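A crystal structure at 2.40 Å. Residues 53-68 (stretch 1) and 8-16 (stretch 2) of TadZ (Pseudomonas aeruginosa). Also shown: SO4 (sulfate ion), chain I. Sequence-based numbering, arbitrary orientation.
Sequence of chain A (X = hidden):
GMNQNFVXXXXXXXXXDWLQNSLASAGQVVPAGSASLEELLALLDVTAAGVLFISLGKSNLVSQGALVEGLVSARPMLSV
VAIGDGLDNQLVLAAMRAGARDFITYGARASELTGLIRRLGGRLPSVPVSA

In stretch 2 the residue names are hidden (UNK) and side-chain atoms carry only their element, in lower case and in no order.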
# COMPACT_ATOMS: atom_id res chain seq x y z
N PHE A 53 -0.10 -1.11 1.26
CA PHE A 53 -1.20 -0.15 1.15
C PHE A 53 -1.16 0.78 2.36
O PHE A 53 -1.02 0.31 3.48
CB PHE A 53 -2.54 -0.88 1.02
CG PHE A 53 -2.67 -1.69 -0.24
CD1 PHE A 53 -3.08 -1.09 -1.43
CD2 PHE A 53 -2.40 -3.05 -0.24
CE1 PHE A 53 -3.20 -1.84 -2.59
CE2 PHE A 53 -2.51 -3.80 -1.41
CZ PHE A 53 -2.92 -3.20 -2.57
N ILE A 54 -1.23 2.09 2.14
CA ILE A 54 -1.23 3.06 3.23
C ILE A 54 -2.37 4.06 3.00
O ILE A 54 -2.48 4.66 1.94
CB ILE A 54 0.14 3.75 3.45
CG1 ILE A 54 0.15 4.58 4.79
CG2 ILE A 54 0.62 4.54 2.20
CD1 ILE A 54 1.48 5.14 5.22
N SER A 55 -3.26 4.17 3.99
CA SER A 55 -4.40 5.06 3.95
C SER A 55 -3.94 6.46 4.40
O SER A 55 -3.38 6.62 5.49
CB SER A 55 -5.54 4.51 4.80
OG SER A 55 -6.70 5.30 4.61
N LEU A 56 -4.14 7.45 3.52
CA LEU A 56 -3.75 8.84 3.71
C LEU A 56 -4.95 9.80 3.71
O LEU A 56 -5.87 9.68 2.89
CB LEU A 56 -2.78 9.28 2.61
CG LEU A 56 -1.42 8.58 2.55
CD1 LEU A 56 -0.62 9.11 1.38
CD2 LEU A 56 -0.64 8.78 3.82
N GLY A 57 -4.88 10.77 4.59
CA GLY A 57 -5.85 11.85 4.75
C GLY A 57 -5.14 13.10 5.21
O GLY A 57 -3.95 13.04 5.51
N LYS A 58 -5.85 14.25 5.29
CA LYS A 58 -5.24 15.52 5.69
C LYS A 58 -4.72 15.48 7.13
O LYS A 58 -3.66 16.07 7.39
CB LYS A 58 -6.19 16.73 5.51
CG LYS A 58 -6.31 17.13 4.02
CD LYS A 58 -6.69 18.60 3.73
CE LYS A 58 -5.70 19.36 2.83
NZ LYS A 58 -5.52 18.77 1.47
N SER A 59 -5.39 14.74 8.03
CA SER A 59 -5.01 14.65 9.44
C SER A 59 -3.73 13.81 9.68
O SER A 59 -2.98 14.14 10.60
CB SER A 59 -6.15 14.04 10.25
OG SER A 59 -6.46 12.73 9.82
N ASN A 60 -3.49 12.72 8.89
CA ASN A 60 -2.33 11.86 9.13
C ASN A 60 -1.21 12.02 8.07
O ASN A 60 -0.17 11.36 8.21
CB ASN A 60 -2.78 10.39 9.17
CG ASN A 60 -3.19 9.75 7.86
OD1 ASN A 60 -3.24 10.37 6.80
ND2 ASN A 60 -3.43 8.44 7.90
N LEU A 61 -1.41 12.87 7.05
CA LEU A 61 -0.50 13.06 5.92
C LEU A 61 0.96 13.36 6.32
O LEU A 61 1.85 12.83 5.67
CB LEU A 61 -0.99 14.19 5.02
CG LEU A 61 -0.33 14.32 3.63
CD1 LEU A 61 -0.44 13.04 2.84
CD2 LEU A 61 -0.98 15.44 2.86
N VAL A 62 1.21 14.19 7.35
CA VAL A 62 2.57 14.58 7.74
C VAL A 62 3.34 13.35 8.31
O VAL A 62 4.42 13.05 7.81
CB VAL A 62 2.55 15.77 8.74
CG1 VAL A 62 3.94 16.08 9.28
CG2 VAL A 62 1.96 17.02 8.07
N SER A 63 2.77 12.65 9.32
CA SER A 63 3.42 11.49 9.95
C SER A 63 3.46 10.26 9.01
O SER A 63 4.49 9.58 8.97
CB SER A 63 2.71 11.11 11.25
OG SER A 63 1.34 10.80 11.08
N GLN A 64 2.37 9.98 8.26
CA GLN A 64 2.33 8.83 7.35
C GLN A 64 3.20 9.06 6.12
O GLN A 64 3.79 8.10 5.62
CB GLN A 64 0.89 8.50 6.92
CG GLN A 64 -0.03 8.00 8.02
CD GLN A 64 0.36 6.66 8.56
OE1 GLN A 64 1.27 6.55 9.40
NE2 GLN A 64 -0.35 5.61 8.13
N GLY A 65 3.29 10.31 5.65
CA GLY A 65 4.13 10.70 4.52
C GLY A 65 5.59 10.46 4.82
O GLY A 65 6.32 9.91 3.98
N ALA A 66 6.00 10.80 6.06
CA ALA A 66 7.35 10.59 6.59
C ALA A 66 7.67 9.09 6.66
O ALA A 66 8.80 8.70 6.39
CB ALA A 66 7.48 11.22 7.96
N LEU A 67 6.66 8.27 7.01
CA LEU A 67 6.76 6.81 7.08
C LEU A 67 6.99 6.22 5.69
O LEU A 67 7.88 5.39 5.54
CB LEU A 67 5.49 6.22 7.73
CG LEU A 67 5.40 4.71 7.86
CD1 LEU A 67 6.54 4.18 8.68
CD2 LEU A 67 4.11 4.30 8.52
N VAL A 68 6.22 6.68 4.67
CA VAL A 68 6.38 6.24 3.27
C VAL A 68 7.82 6.54 2.83
O VAL A 68 8.47 5.65 2.27
CB VAL A 68 5.33 6.89 2.32
CG1 VAL A 68 5.60 6.50 0.86
CG2 VAL A 68 3.92 6.49 2.71
N UNK A 8 -1.21 -3.77 4.92
CA UNK A 8 -2.12 -2.63 4.88
C UNK A 8 -2.12 -1.82 6.18
O UNK A 8 -2.37 -2.35 7.26
c UNK A 8 -3.53 -3.11 4.60
N UNK A 9 -1.87 -0.51 6.03
CA UNK A 9 -1.97 0.51 7.07
C UNK A 9 -3.24 1.26 6.77
O UNK A 9 -3.25 2.13 5.91
c UNK A 9 0.60 0.79 7.37
c UNK A 9 0.70 0.41 8.84
c UNK A 9 -0.73 1.42 7.10
c UNK A 9 1.71 1.74 6.98
N UNK A 10 -4.34 0.81 7.37
CA UNK A 10 -5.67 1.37 7.14
C UNK A 10 -6.03 2.30 8.27
O UNK A 10 -5.52 2.12 9.39
c UNK A 10 -6.69 0.23 6.99
c UNK A 10 -6.46 -0.59 5.71
o UNK A 10 -6.61 -0.64 8.13
N UNK A 11 -6.90 3.29 8.00
CA UNK A 11 -7.27 4.18 9.09
C UNK A 11 -8.71 3.85 9.59
O UNK A 11 -9.14 4.42 10.60
n UNK A 11 -7.19 8.06 5.98
c UNK A 11 -7.67 6.24 7.52
c UNK A 11 -7.08 5.67 8.78
c UNK A 11 -7.07 7.61 7.23
o UNK A 11 -6.50 8.29 8.10
N UNK A 12 -9.39 2.84 8.99
CA UNK A 12 -10.66 2.32 9.49
C UNK A 12 -10.87 0.87 8.94
O UNK A 12 -10.32 0.53 7.89
c UNK A 12 -11.92 4.20 6.83
c UNK A 12 -11.87 3.24 9.21
c UNK A 12 -12.29 3.33 7.79
n UNK A 12 -12.64 3.89 5.71
n UNK A 12 -13.27 2.49 7.28
c UNK A 12 -13.43 2.86 6.03
N UNK A 13 -11.59 -0.00 9.70
CA UNK A 13 -11.73 -1.43 9.30
C UNK A 13 -12.37 -1.69 7.93
O UNK A 13 -12.07 -2.73 7.32
c UNK A 13 -12.47 -1.13 11.54
c UNK A 13 -12.25 0.24 11.00
c UNK A 13 -12.63 -2.02 10.39
N UNK A 14 -13.26 -0.79 7.49
CA UNK A 14 -13.93 -0.91 6.20
C UNK A 14 -12.95 -0.98 5.04
O UNK A 14 -13.20 -1.66 4.05
N UNK A 15 -11.81 -0.29 5.18
CA UNK A 15 -10.74 -0.29 4.18
C UNK A 15 -10.06 -1.65 4.12
O UNK A 15 -9.80 -2.14 3.03
o UNK A 15 -8.36 2.98 5.65
o UNK A 15 -9.11 4.35 4.10
c UNK A 15 -9.13 3.25 4.70
c UNK A 15 -10.15 2.22 4.28
c UNK A 15 -9.69 0.79 4.48
N UNK A 16 -9.75 -2.25 5.28
CA UNK A 16 -9.09 -3.54 5.36
C UNK A 16 -9.97 -4.63 4.73
O UNK A 16 -9.45 -5.46 3.97
c UNK A 16 -7.89 -5.15 6.97
c UNK A 16 -6.48 -4.98 6.38
c UNK A 16 -8.74 -3.89 6.80
c UNK A 16 -7.86 -5.58 8.42
S SO4 I . -9.12 13.48 6.52
O1 SO4 I . -10.44 12.88 6.32
O2 SO4 I . -9.23 14.68 7.35
O3 SO4 I . -8.20 12.52 7.17
O4 SO4 I . -8.60 13.87 5.20

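Position 8 carries a single side-chain carbon, a CB alone, so it is alanine. It lies in a strand running parallel to the strand of Phe 53, and its CB sits 4.3 Å from Phe 53 CB on the same face of the sheet. A lone methyl group suits this buried place, where it packs against Phe 53 without needing a polar partner.

Position 9 has four carbons, forked at the second, with no heteroatom: leucine. Its backbone N donates to Phe 53 O (2.8 Å, nearly linear), and its O accepts from Ser 55 N (2.8 Å), so it brackets Ile 54 in the parallel ladder. The side chain, on the face shared with Ile 54, places CD1 3.8 Å from both Ile 54 CD1 and Leu 67 CD2. A branched aliphatic group suits this buried pocket between strand and helix.

At position 10 one carbon bears an oxygen and a carbon, the signature of threonine. Its CB points away from stretch 1, so this contact asks little of the side chain, and contact is made through the backbone, with CA 3.9 Å from Ser 55 CB.

Position 11 shows three carbons in a row, the third carrying one oxygen and one nitrogen: glutamine. Its NE2 donates a weak hydrogen bond to Ser 55 OG (3.1 Å), bent to 121°. OE1 lies 3.1 Å from Asn 60 ND2, but the angle is too poor for a hydrogen bond; that ND2 instead donates to Ser 55 O at 3.0 Å. The long side chain carries its amide to Ser 55 and Asn 60, its NE2 passing 3.6 Å from Leu 56 C.

Position 12, one carbon leading to a five-membered ring of three carbons and two nitrogens, is histidine; it makes no contact with stretch 1, which gives no reason for its type, and it touches a crystal neighbour. Position 13 has three carbons closing a ring onto its backbone N, hence proline, whose N has no hydrogen to donate; it lies out of reach of stretch 1. Position 14 has no side-chain atoms and is glycine; a CB here would clash with His 12 CE1.

Position 15 has three carbons, the third bearing two oxygens: glutamate. Buried, it uses both oxygens: OE2 accepts from Ser 55 OG (2.6 Å), and OE1 accepts from Gln 11 N (2.8 Å). Position 16, four carbons forked at the second, is leucine, out of reach of stretch 1, so the contact does not explain it.

The contact thus begins as parallel strand pairing, gains an apolar cluster around Leu 9, and ends in a polar knot. There Ser 55 OG, donor to Glu 15 and acceptor from Gln 11, ties Ser 55 to Gln 11 in the loop and Glu 15 in the helix of stretch 2.

Stretch 2, residues 8-16: ALTQHPGEL
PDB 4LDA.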